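Cellulase (Rhodothermus marinus, PDB 3B7M) probably hydrolyses internal beta-1,4-glucosidic bonds of cellulose, as an endoglucanase of glycosyl hydrolase family 12. Local coordinates at residues A28-C33 against A48-G53; T40-I45 against R207-S212; G111-M116 against N153-V158. One frame throughout, in Å; residues are numbered along the deposited sequence.

Interaction 1: A28-C33 against A48-G53; sequences AETAQC and AEHDNG
Thr-30 OG1 is gripped by two partners, His-50 ND1 at 2.7 Å and a water. The bond lies at the open end of a beta hairpin in the jelly roll, where the chain enters strand 32-37 and leaves strand 43-48. The same water lies 2.9 Å from Thr-30 OG1 and accepts from Asp-51 N. Thr-30 holds OG1 between its backbone N and carbonyl carbon (chi1 36°), and this directs the hydroxyl to the ring edge. The imidazole is fixed from its other nitrogen too. His-50 NE2 donates to Gln-32 OE1 over 2.8 Å, and the oxygen lies close to the ring plane. The amide of Gln-32 stands almost upright to the ring, with 83° between the planes. Two edge bonds thus limit the rotation of a buried imidazole. Gln-32 NE2 has a further partner, Asn-23 OD1, so the amide is also held at its other end. Ala-31 O lies over one face of the ring and accepts from Glu-49 N at 3.0 Å. One residue further on, Gln-32 pairs with Ala-48 as an antiparallel non-hydrogen-bonded pair, where the strands begin to run together. His-50 and Gln-32 both rest on Leu-199 of strand 189-199, so the hairpin end reaches the other sheet. At the outer edge, a second water accepts from Ala-31 N at 2.8 Å and donates a weak bond to Glu-49 OE1.

Interaction 2: T40-I45 against R207-S212; sequences TGNFTI and RSADFS
This contact is an antiparallel strand pair in the six-stranded sheet of the jelly roll, with Phe-43 and Ser-208 as a hydrogen-bonded pair. Phe-43 N donates to Ser-208 O, and Ser-208 N donates back to Phe-43 O at 2.8 Å. Their side chains share a face of the sheet. Phe-43 CG sits between its backbone N and carbonyl carbon (chi1 68°), which brings the ring face to Ser-208 CB. Ser-208 CB sits over the Phe-43 ring, 3.7 Å from its centroid, in a CH-pi contact. Ser-208 OG bonds to Trp-82 NE1 of the neighbouring strand 78-85 and to a water. On the other face, Thr-44 OG1 packs against Arg-207 CG at 3.3 Å. Asn-42 closes the end of the pair. Its OD1 accepts from Asp-210 N at 3.0 Å, with the donor well above the carbonyl plane, and from a water. That water also joins Thr-40 O to Phe-211 N. Asn-42 ND2 donates to a second water, which donates to Asp-210 OD1. An alanine at Asn-42 would probably leave Asp-210 N without its acceptor and both waters without their asparagine partner. Asn-42 is itself set by an ST turn, in which Asn-42 N donates to Thr-40 OG1 at 3.2 Å.

Interaction 3: G111-M116 against N153-V158; sequences GDAELM and NVISYV
Tyr-157 turns its ring back toward Leu-115, with the carbonyl of Met-116 at the ring edge. Its CB lies 3.9 Å from Met-116 O. CG lies beside the backbone N, anti to the carbonyl carbon (chi1 -64°), and this brings CD1 and CE1 to Leu-115. CD1 meets Met-116 O, in the ring plane, at 3.7 Å. The same CD1 touches Leu-115 CD2 at 4.0 Å. Next along the ring, CE1 packs against CG and both methyls of Leu-115. At the tip, the hydroxyl bonds to Asp-177 OD2. The backbones form a regular parallel pair. Tyr-157 N donates to Met-116 O, Met-116 N to Ile-155 O at 2.8 Å, and Ile-155 N to Glu-114 O. Ala-113 and Ile-155 share the face of Leu-115. On the reverse face, Met-116 CB lies 3.8 Å from Ser-156 OG, and Met-116 CG packs on Val-154. In the larger sheet of the jelly roll, strands 112-122 and 152-159 are the only parallel neighbours. Strand 91-101 flanks them beside 112-122, and strand 140-148 beside 152-159. Helix 171-181 meets the tyrosine through Asp-177 and through Phe-174, whose ring stands edge-to-face with that of Tyr-157.

Interactions 1 and 2 both reach the smaller sheet and share strand 43-48. Interaction 1 lies mostly in the loops at the end of that strand, and interaction 2 pairs its start with strand 207-215. The two touch where Cys-33 O meets Ile-45 CG2, 3.7 Å apart. Interaction 3 lies in the larger sheet, about 11 Å from interaction 2 at the nearest atoms, and is the most buried. Its two strands are parallel and its side-chain packing is largely apolar. Interactions 1 and 2 are partly buried and use polar side chains and waters where regular pairing ends. In interaction 1 an imidazole is held between a hydroxyl and an amide; in interaction 2 an asparagine amide accepts from the backbone.

Interaction 1: A28-C33 against A48-G53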
ATOM      1  N   ALA A  28      -2.629 -14.240   9.152  1.00 21.53           N
ATOM      2  CA  ALA A  28      -3.101 -14.739  10.440  1.00 22.78           C
ATOM      3  C   ALA A  28      -4.498 -15.310  10.281  1.00 23.38           C
ATOM      4  O   ALA A  28      -5.092 -15.204   9.205  1.00 23.21           O
ATOM      5  CB  ALA A  28      -3.089 -13.623  11.492  1.00 22.29           C
ATOM      6  N   GLU A  29      -5.007 -15.934  11.343  1.00 24.35           N
ATOM      7  CA  GLU A  29      -6.401 -16.401  11.373  1.00 25.53           C
ATOM      8  C   GLU A  29      -7.209 -15.671  12.440  1.00 24.74           C
ATOM      9  O   GLU A  29      -8.348 -16.047  12.752  1.00 25.43           O
ATOM     10  CB  GLU A  29      -6.477 -17.923  11.575  1.00 26.59           C
ATOM     11  CG  GLU A  29      -5.483 -18.697  10.715  1.00 30.61           C
ATOM     12  CD  GLU A  29      -5.890 -20.139  10.501  1.00 37.10           C
ATOM     13  OE1 GLU A  29      -6.225 -20.833  11.497  1.00 39.32           O
ATOM     14  OE2 GLU A  29      -5.873 -20.579   9.330  1.00 39.49           O
ATOM     15  N   THR A  30      -6.620 -14.613  12.987  1.00 23.47           N
ATOM     16  CA  THR A  30      -7.305 -13.753  13.950  1.00 22.28           C
ATOM     17  C   THR A  30      -8.360 -12.892  13.246  1.00 21.10           C
ATOM     18  O   THR A  30      -8.200 -12.541  12.080  1.00 21.59           O
ATOM     19  CB  THR A  30      -6.292 -12.904  14.736  1.00 22.39           C
ATOM     20  OG1 THR A  30      -5.227 -12.538  13.853  1.00 22.32           O
ATOM     21  CG2 THR A  30      -5.696 -13.730  15.897  1.00 21.93           C
ATOM     22  N   ALA A  31      -9.439 -12.585  13.959  1.00 19.55           N
ATOM     23  CA  ALA A  31     -10.638 -11.976  13.388  1.00 18.25           C
ATOM     24  C   ALA A  31     -10.453 -10.511  13.004  1.00 16.91           C
ATOM     25  O   ALA A  31      -9.707  -9.786  13.656  1.00 16.55           O
ATOM     26  CB  ALA A  31     -11.793 -12.103  14.366  1.00 18.20           C
ATOM     27  N   GLN A  32     -11.150 -10.084  11.953  1.00 15.30           N
ATOM     28  CA  GLN A  32     -11.133  -8.680  11.524  1.00 14.30           C
ATOM     29  C   GLN A  32     -12.371  -8.324  10.738  1.00 13.95           C
ATOM     30  O   GLN A  32     -12.789  -9.106   9.883  1.00 13.45           O
ATOM     31  CB  GLN A  32      -9.894  -8.414  10.662  1.00 14.09           C
ATOM     32  CG  GLN A  32      -9.782  -7.005  10.074  1.00 14.80           C
ATOM     33  CD  GLN A  32      -8.601  -6.896   9.130  1.00 14.31           C
ATOM     34  OE1 GLN A  32      -7.459  -6.986   9.559  1.00 17.03           O
ATOM     35  NE2 GLN A  32      -8.873  -6.752   7.834  1.00 13.79           N
ATOM     36  N   CYS A  33     -12.942  -7.142  11.013  1.00 13.51           N
ATOM     37  CA  CYS A  33     -14.026  -6.585  10.207  1.00 13.98           C
ATOM     38  C   CYS A  33     -13.709  -5.159   9.757  1.00 14.11           C
ATOM     39  O   CYS A  33     -13.100  -4.396  10.490  1.00 14.32           O
ATOM     40  CB  CYS A  33     -15.351  -6.544  10.976  1.00 13.82           C
ATOM     41  SG  CYS A  33     -15.894  -8.106  11.697  1.00 14.99           S
ATOM     42  N   ALA A  48     -10.393  -5.910  15.013  1.00 17.79           N
ATOM     43  CA  ALA A  48      -9.079  -6.421  14.673  1.00 18.37           C
ATOM     44  C   ALA A  48      -8.469  -7.040  15.916  1.00 19.19           C
ATOM     45  O   ALA A  48      -8.101  -6.336  16.856  1.00 19.23           O
ATOM     46  CB  ALA A  48      -8.183  -5.311  14.121  1.00 17.22           C
ATOM     47  N   GLU A  49      -8.357  -8.358  15.920  1.00 19.87           N
ATOM     48  CA  GLU A  49      -7.893  -9.048  17.113  1.00 22.02           C
ATOM     49  C   GLU A  49      -6.487  -9.634  16.929  1.00 21.57           C
ATOM     50  O   GLU A  49      -6.081 -10.531  17.662  1.00 21.58           O
ATOM     51  CB  GLU A  49      -8.927 -10.104  17.533  1.00 21.86           C
ATOM     52  CG  GLU A  49     -10.329  -9.499  17.657  1.00 24.07           C
ATOM     53  CD  GLU A  49     -11.355 -10.426  18.282  1.00 25.49           C
ATOM     54  OE1 GLU A  49     -10.969 -11.526  18.737  1.00 31.85           O
ATOM     55  OE2 GLU A  49     -12.561 -10.051  18.321  1.00 31.31           O
ATOM     56  N   HIS A  50      -5.741  -9.088  15.969  1.00 20.91           N
ATOM     57  CA  HIS A  50      -4.435  -9.617  15.605  1.00 21.16           C
ATOM     58  C   HIS A  50      -3.414  -9.443  16.713  1.00 21.82           C
ATOM     59  O   HIS A  50      -3.443  -8.453  17.447  1.00 21.45           O
ATOM     60  CB  HIS A  50      -3.916  -8.953  14.326  1.00 20.83           C
ATOM     61  CG  HIS A  50      -4.915  -8.943  13.216  1.00 20.22           C
ATOM     62  ND1 HIS A  50      -5.473 -10.097  12.715  1.00 19.18           N
ATOM     63  CD2 HIS A  50      -5.467  -7.922  12.519  1.00 19.22           C
ATOM     64  CE1 HIS A  50      -6.314  -9.789  11.743  1.00 18.79           C
ATOM     65  NE2 HIS A  50      -6.336  -8.476  11.610  1.00 17.16           N
ATOM     66  N   ASP A  51      -2.517 -10.417  16.809  1.00 22.71           N
ATOM     67  CA  ASP A  51      -1.438 -10.408  17.771  1.00 24.01           C
ATOM     68  C   ASP A  51      -0.238 -11.135  17.159  1.00 23.69           C
ATOM     69  O   ASP A  51       0.245 -12.117  17.726  1.00 24.25           O
ATOM     70  CB  ASP A  51      -1.909 -11.097  19.057  1.00 25.28           C
ATOM     71  CG  ASP A  51      -1.003 -10.816  20.256  1.00 28.67           C
ATOM     72  OD1 ASP A  51      -0.681  -9.630  20.537  1.00 30.37           O
ATOM     73  OD2 ASP A  51      -0.649 -11.806  20.941  1.00 32.52           O
ATOM     74  N   ASN A  52       0.222 -10.669  15.991  1.00 22.70           N
ATOM     75  CA  ASN A  52       1.402 -11.236  15.341  1.00 22.10           C
ATOM     76  C   ASN A  52       2.704 -10.686  15.921  1.00 22.17           C
ATOM     77  O   ASN A  52       2.686  -9.740  16.712  1.00 22.61           O
ATOM     78  CB  ASN A  52       1.372 -11.010  13.822  1.00 22.05           C
ATOM     79  CG  ASN A  52       0.649 -12.122  13.061  1.00 21.45           C
ATOM     80  OD1 ASN A  52       0.883 -12.329  11.864  1.00 22.11           O
ATOM     81  ND2 ASN A  52      -0.232 -12.824  13.740  1.00 19.41           N
ATOM     82  N   GLY A  53       3.829 -11.282  15.531  1.00 21.88           N
ATOM     83  CA  GLY A  53       5.141 -10.800  15.959  1.00 21.76           C
ATOM     84  C   GLY A  53       5.730  -9.850  14.941  1.00 21.86           C
ATOM     85  O   GLY A  53       5.221  -8.742  14.761  1.00 22.24           O
TER
HETATM   86  O   HOH W   1      -2.659 -12.600  15.161  1.00 25.10           O
HETATM   87  O   HOH W   2      -9.791 -13.740  16.537  1.00 23.72           O

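Interaction 2: T40-I45 against R207-S212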
ATOM      1  N   THR A  40     -17.898   5.578  -1.906  1.00 22.41           N
ATOM      2  CA  THR A  40     -16.598   6.229  -1.771  1.00 22.03           C
ATOM      3  C   THR A  40     -15.413   5.250  -1.670  1.00 21.34           C
ATOM      4  O   THR A  40     -14.279   5.593  -2.036  1.00 20.73           O
ATOM      5  CB  THR A  40     -16.593   7.108  -0.531  1.00 22.30           C
ATOM      6  OG1 THR A  40     -16.952   6.300   0.596  1.00 22.85           O
ATOM      7  CG2 THR A  40     -17.614   8.244  -0.680  1.00 23.06           C
ATOM      8  N   GLY A  41     -15.671   4.054  -1.137  1.00 19.62           N
ATOM      9  CA  GLY A  41     -14.590   3.137  -0.769  1.00 18.31           C
ATOM     10  C   GLY A  41     -13.949   3.414   0.592  1.00 17.16           C
ATOM     11  O   GLY A  41     -13.014   2.709   0.993  1.00 16.36           O
ATOM     12  N   ASN A  42     -14.433   4.449   1.279  1.00 15.93           N
ATOM     13  CA  ASN A  42     -13.967   4.779   2.612  1.00 16.18           C
ATOM     14  C   ASN A  42     -14.204   3.572   3.522  1.00 15.55           C
ATOM     15  O   ASN A  42     -15.249   2.919   3.426  1.00 15.46           O
ATOM     16  CB  ASN A  42     -14.739   5.979   3.193  1.00 15.87           C
ATOM     17  CG  ASN A  42     -14.507   7.284   2.426  1.00 17.59           C
ATOM     18  OD1 ASN A  42     -13.666   7.377   1.524  1.00 15.87           O
ATOM     19  ND2 ASN A  42     -15.260   8.315   2.808  1.00 17.35           N
ATOM     20  N   PHE A  43     -13.247   3.264   4.390  1.00 15.09           N
ATOM     21  CA  PHE A  43     -13.471   2.179   5.339  1.00 14.84           C
ATOM     22  C   PHE A  43     -12.922   2.433   6.728  1.00 15.12           C
ATOM     23  O   PHE A  43     -11.944   3.170   6.905  1.00 16.07           O
ATOM     24  CB  PHE A  43     -13.033   0.809   4.773  1.00 14.01           C
ATOM     25  CG  PHE A  43     -11.549   0.656   4.585  1.00 13.96           C
ATOM     26  CD1 PHE A  43     -10.745   0.171   5.621  1.00 13.51           C
ATOM     27  CD2 PHE A  43     -10.959   0.963   3.367  1.00 12.01           C
ATOM     28  CE1 PHE A  43      -9.386   0.019   5.448  1.00 13.51           C
ATOM     29  CE2 PHE A  43      -9.600   0.804   3.180  1.00 13.11           C
ATOM     30  CZ  PHE A  43      -8.809   0.318   4.217  1.00 12.72           C
ATOM     31  N   THR A  44     -13.579   1.828   7.713  1.00 14.91           N
ATOM     32  CA  THR A  44     -13.152   1.870   9.105  1.00 14.49           C
ATOM     33  C   THR A  44     -12.932   0.443   9.553  1.00 14.43           C
ATOM     34  O   THR A  44     -13.778  -0.413   9.322  1.00 12.68           O
ATOM     35  CB  THR A  44     -14.245   2.494   9.991  1.00 15.03           C
ATOM     36  OG1 THR A  44     -14.523   3.817   9.517  1.00 16.01           O
ATOM     37  CG2 THR A  44     -13.816   2.548  11.491  1.00 15.73           C
ATOM     38  N   ILE A  45     -11.789   0.189  10.184  1.00 14.20           N
ATOM     39  CA  ILE A  45     -11.575  -1.088  10.836  1.00 15.44           C
ATOM     40  C   ILE A  45     -12.366  -1.128  12.161  1.00 16.08           C
ATOM     41  O   ILE A  45     -12.033  -0.432  13.125  1.00 15.65           O
ATOM     42  CB  ILE A  45     -10.070  -1.373  11.054  1.00 14.92           C
ATOM     43  CG1 ILE A  45      -9.310  -1.134   9.736  1.00 14.97           C
ATOM     44  CG2 ILE A  45      -9.877  -2.820  11.546  1.00 17.09           C
ATOM     45  CD1 ILE A  45      -7.803  -1.267   9.824  1.00 14.96           C
ATOM     46  N   ARG A 207      -9.018   4.460  10.111  1.00 16.04           N
ATOM     47  CA  ARG A 207      -9.946   4.831   9.046  1.00 17.51           C
ATOM     48  C   ARG A 207      -9.188   5.222   7.756  1.00 17.09           C
ATOM     49  O   ARG A 207      -8.144   5.889   7.807  1.00 16.91           O
ATOM     50  CB  ARG A 207     -10.817   5.990   9.509  1.00 18.10           C
ATOM     51  CG  ARG A 207     -12.171   6.065   8.877  1.00 23.59           C
ATOM     52  CD  ARG A 207     -13.068   7.086   9.607  1.00 31.62           C
ATOM     53  NE  ARG A 207     -13.025   8.401   8.959  1.00 37.25           N
ATOM     54  CZ  ARG A 207     -13.552   8.660   7.761  1.00 39.83           C
ATOM     55  NH1 ARG A 207     -14.159   7.690   7.066  1.00 41.55           N
ATOM     56  NH2 ARG A 207     -13.471   9.886   7.252  1.00 40.53           N
ATOM     57  N   SER A 208      -9.718   4.788   6.621  1.00 15.61           N
ATOM     58  CA  SER A 208      -9.211   5.175   5.321  1.00 15.40           C
ATOM     59  C   SER A 208     -10.306   5.960   4.612  1.00 15.51           C
ATOM     60  O   SER A 208     -11.463   5.524   4.590  1.00 15.66           O
ATOM     61  CB  SER A 208      -8.835   3.938   4.509  1.00 15.02           C
ATOM     62  OG  SER A 208      -8.654   4.260   3.144  1.00 14.90           O
ATOM     63  N   ALA A 209      -9.950   7.112   4.047  1.00 15.25           N
ATOM     64  CA  ALA A 209     -10.930   7.980   3.369  1.00 15.97           C
ATOM     65  C   ALA A 209     -10.344   8.727   2.199  1.00 16.58           C
ATOM     66  O   ALA A 209      -9.125   8.929   2.117  1.00 16.08           O
ATOM     67  CB  ALA A 209     -11.560   8.982   4.360  1.00 16.26           C
ATOM     68  N   ASP A 210     -11.234   9.141   1.301  1.00 17.93           N
ATOM     69  CA  ASP A 210     -10.928  10.090   0.226  1.00 19.37           C
ATOM     70  C   ASP A 210      -9.850   9.574  -0.723  1.00 19.45           C
ATOM     71  O   ASP A 210      -9.027  10.352  -1.184  1.00 19.70           O
ATOM     72  CB  ASP A 210     -10.464  11.455   0.784  1.00 19.72           C
ATOM     73  CG  ASP A 210     -11.509  12.143   1.645  1.00 22.22           C
ATOM     74  OD1 ASP A 210     -12.725  11.935   1.442  1.00 24.67           O
ATOM     75  OD2 ASP A 210     -11.094  12.909   2.543  1.00 26.72           O
ATOM     76  N   PHE A 211      -9.847   8.279  -1.009  1.00 19.29           N
ATOM     77  CA  PHE A 211      -8.822   7.724  -1.869  1.00 19.85           C
ATOM     78  C   PHE A 211      -9.089   8.052  -3.328  1.00 20.26           C
ATOM     79  O   PHE A 211     -10.228   7.981  -3.802  1.00 19.20           O
ATOM     80  CB  PHE A 211      -8.743   6.224  -1.675  1.00 20.08           C
ATOM     81  CG  PHE A 211      -7.735   5.533  -2.547  1.00 20.26           C
ATOM     82  CD1 PHE A 211      -6.368   5.616  -2.264  1.00 20.00           C
ATOM     83  CD2 PHE A 211      -8.161   4.737  -3.616  1.00 20.10           C
ATOM     84  CE1 PHE A 211      -5.429   4.935  -3.059  1.00 20.69           C
ATOM     85  CE2 PHE A 211      -7.236   4.051  -4.420  1.00 20.18           C
ATOM     86  CZ  PHE A 211      -5.866   4.139  -4.129  1.00 21.03           C
ATOM     87  N   SER A 212      -8.012   8.395  -4.027  1.00 20.69           N
ATOM     88  CA  SER A 212      -8.051   8.715  -5.438  1.00 22.03           C
ATOM     89  C   SER A 212      -6.718   8.332  -6.087  1.00 22.63           C
ATOM     90  O   SER A 212      -5.662   8.558  -5.493  1.00 22.00           O
ATOM     91  CB  SER A 212      -8.279  10.218  -5.577  1.00 22.05           C
ATOM     92  OG  SER A 212      -8.322  10.582  -6.928  1.00 24.95           O
TER
HETATM   93  O   HOH W   3     -11.881   6.212  -0.108  1.00 16.34           O
HETATM   94  O   HOH W   4     -12.833   7.219  -3.474  1.00 34.60           O
HETATM   95  O   HOH W   5     -10.617   4.166   1.339  1.00 11.22           O
HETATM   96  O   HOH W   6     -14.724  10.529   0.895  1.00 39.01           O

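Interaction 3: G111-M116 against N153-V158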
ATOM      1  N   GLY A 111      11.922 -10.692 -11.256  1.00 39.54           N
ATOM      2  CA  GLY A 111      11.337  -9.805 -12.270  1.00 37.95           C
ATOM      3  C   GLY A 111      10.007  -9.237 -11.813  1.00 36.90           C
ATOM      4  O   GLY A 111       9.140  -8.901 -12.624  1.00 36.94           O
ATOM      5  N   ASP A 112       9.879  -9.126 -10.496  1.00 35.78           N
ATOM      6  CA  ASP A 112       8.694  -8.651  -9.810  1.00 34.29           C
ATOM      7  C   ASP A 112       9.159  -7.745  -8.674  1.00 32.81           C
ATOM      8  O   ASP A 112      10.191  -8.009  -8.046  1.00 32.05           O
ATOM      9  CB  ASP A 112       7.966  -9.841  -9.218  1.00 35.33           C
ATOM     10  CG  ASP A 112       6.618  -9.485  -8.665  1.00 38.37           C
ATOM     11  OD1 ASP A 112       5.923  -8.630  -9.247  1.00 42.60           O
ATOM     12  OD2 ASP A 112       6.228 -10.084  -7.643  1.00 42.75           O
ATOM     13  N   ALA A 113       8.411  -6.670  -8.427  1.00 30.49           N
ATOM     14  CA  ALA A 113       8.757  -5.738  -7.363  1.00 28.34           C
ATOM     15  C   ALA A 113       7.538  -5.165  -6.658  1.00 27.16           C
ATOM     16  O   ALA A 113       6.435  -5.087  -7.207  1.00 25.87           O
ATOM     17  CB  ALA A 113       9.655  -4.622  -7.882  1.00 28.14           C
ATOM     18  N   GLU A 114       7.779  -4.759  -5.422  1.00 26.01           N
ATOM     19  CA  GLU A 114       6.776  -4.187  -4.564  1.00 25.23           C
ATOM     20  C   GLU A 114       7.367  -2.890  -4.047  1.00 23.23           C
ATOM     21  O   GLU A 114       8.443  -2.901  -3.442  1.00 22.89           O
ATOM     22  CB  GLU A 114       6.516  -5.164  -3.417  1.00 25.10           C
ATOM     23  CG  GLU A 114       5.500  -4.715  -2.395  1.00 26.60           C
ATOM     24  CD  GLU A 114       5.113  -5.813  -1.385  1.00 28.76           C
ATOM     25  OE1 GLU A 114       5.610  -6.972  -1.474  1.00 31.91           O
ATOM     26  OE2 GLU A 114       4.296  -5.506  -0.487  1.00 32.09           O
ATOM     27  N   LEU A 115       6.684  -1.781  -4.314  1.00 21.02           N
ATOM     28  CA  LEU A 115       7.108  -0.475  -3.815  1.00 19.94           C
ATOM     29  C   LEU A 115       6.109   0.048  -2.789  1.00 18.80           C
ATOM     30  O   LEU A 115       4.931   0.237  -3.098  1.00 18.45           O
ATOM     31  CB  LEU A 115       7.271   0.528  -4.958  1.00 19.79           C
ATOM     32  CG  LEU A 115       8.054   1.824  -4.709  1.00 21.21           C
ATOM     33  CD1 LEU A 115       8.745   2.291  -5.986  1.00 21.62           C
ATOM     34  CD2 LEU A 115       7.164   2.930  -4.168  1.00 21.51           C
ATOM     35  N   MET A 116       6.605   0.272  -1.580  1.00 17.37           N
ATOM     36  CA  MET A 116       5.803   0.752  -0.457  1.00 17.68           C
ATOM     37  C   MET A 116       6.131   2.198  -0.087  1.00 16.40           C
ATOM     38  O   MET A 116       7.278   2.638  -0.179  1.00 15.93           O
ATOM     39  CB  MET A 116       6.007  -0.127   0.780  1.00 16.70           C
ATOM     40  CG  MET A 116       5.779  -1.628   0.559  1.00 18.34           C
ATOM     41  SD  MET A 116       5.481  -2.482   2.122  1.00 21.41           S
ATOM     42  CE  MET A 116       3.758  -2.052   2.387  1.00 21.23           C
ATOM     43  N   ASN A 153      11.847  -8.054  -5.222  1.00 34.53           N
ATOM     44  CA  ASN A 153      12.377  -6.862  -4.551  1.00 32.52           C
ATOM     45  C   ASN A 153      11.277  -6.124  -3.785  1.00 30.33           C
ATOM     46  O   ASN A 153      10.193  -5.908  -4.319  1.00 29.69           O
ATOM     47  CB  ASN A 153      12.960  -5.860  -5.559  1.00 32.79           C
ATOM     48  CG  ASN A 153      14.087  -6.429  -6.390  1.00 34.67           C
ATOM     49  OD1 ASN A 153      14.611  -7.520  -6.117  1.00 37.39           O
ATOM     50  ND2 ASN A 153      14.478  -5.678  -7.421  1.00 34.40           N
ATOM     51  N   VAL A 154      11.570  -5.729  -2.547  1.00 27.82           N
ATOM     52  CA  VAL A 154      10.715  -4.809  -1.801  1.00 25.56           C
ATOM     53  C   VAL A 154      11.474  -3.506  -1.547  1.00 23.98           C
ATOM     54  O   VAL A 154      12.535  -3.517  -0.920  1.00 23.07           O
ATOM     55  CB  VAL A 154      10.242  -5.381  -0.430  1.00 25.61           C
ATOM     56  CG1 VAL A 154       9.163  -4.477   0.174  1.00 24.28           C
ATOM     57  CG2 VAL A 154       9.729  -6.819  -0.568  1.00 26.50           C
ATOM     58  N   ILE A 155      10.924  -2.402  -2.048  1.00 22.49           N
ATOM     59  CA  ILE A 155      11.488  -1.068  -1.841  1.00 21.29           C
ATOM     60  C   ILE A 155      10.481  -0.291  -1.013  1.00 20.84           C
ATOM     61  O   ILE A 155       9.314  -0.178  -1.405  1.00 21.40           O
ATOM     62  CB  ILE A 155      11.761  -0.310  -3.184  1.00 21.84           C
ATOM     63  CG1 ILE A 155      12.444  -1.215  -4.220  1.00 21.41           C
ATOM     64  CG2 ILE A 155      12.599   0.968  -2.949  1.00 20.37           C
ATOM     65  CD1 ILE A 155      11.542  -1.643  -5.388  1.00 21.71           C
ATOM     66  N   SER A 156      10.913   0.214   0.144  1.00 19.59           N
ATOM     67  CA  SER A 156      10.037   0.976   1.030  1.00 18.31           C
ATOM     68  C   SER A 156      10.583   2.369   1.275  1.00 18.07           C
ATOM     69  O   SER A 156      11.761   2.528   1.599  1.00 18.01           O
ATOM     70  CB  SER A 156       9.871   0.276   2.376  1.00 18.24           C
ATOM     71  OG  SER A 156       9.417  -1.057   2.230  1.00 17.96           O
ATOM     72  N   TYR A 157       9.716   3.369   1.110  1.00 17.40           N
ATOM     73  CA  TYR A 157      10.020   4.764   1.427  1.00 16.90           C
ATOM     74  C   TYR A 157       9.225   5.120   2.667  1.00 16.79           C
ATOM     75  O   TYR A 157       7.999   4.979   2.683  1.00 16.91           O
ATOM     76  CB  TYR A 157       9.625   5.677   0.259  1.00 16.78           C
ATOM     77  CG  TYR A 157      10.424   5.418  -1.005  1.00 17.19           C
ATOM     78  CD1 TYR A 157      10.071   4.385  -1.886  1.00 17.14           C
ATOM     79  CD2 TYR A 157      11.532   6.205  -1.315  1.00 15.83           C
ATOM     80  CE1 TYR A 157      10.818   4.149  -3.052  1.00 16.94           C
ATOM     81  CE2 TYR A 157      12.284   5.981  -2.465  1.00 18.61           C
ATOM     82  CZ  TYR A 157      11.933   4.948  -3.325  1.00 17.86           C
ATOM     83  OH  TYR A 157      12.677   4.743  -4.465  1.00 17.98           O
ATOM     84  N   VAL A 158       9.920   5.539   3.718  1.00 16.25           N
ATOM     85  CA  VAL A 158       9.287   5.830   5.007  1.00 16.53           C
ATOM     86  C   VAL A 158       9.463   7.311   5.305  1.00 16.56           C
ATOM     87  O   VAL A 158      10.583   7.782   5.502  1.00 16.08           O
ATOM     88  CB  VAL A 158       9.895   4.967   6.150  1.00 16.42           C
ATOM     89  CG1 VAL A 158       9.166   5.190   7.456  1.00 17.36           C
ATOM     90  CG2 VAL A 158       9.853   3.481   5.781  1.00 16.92           C
TER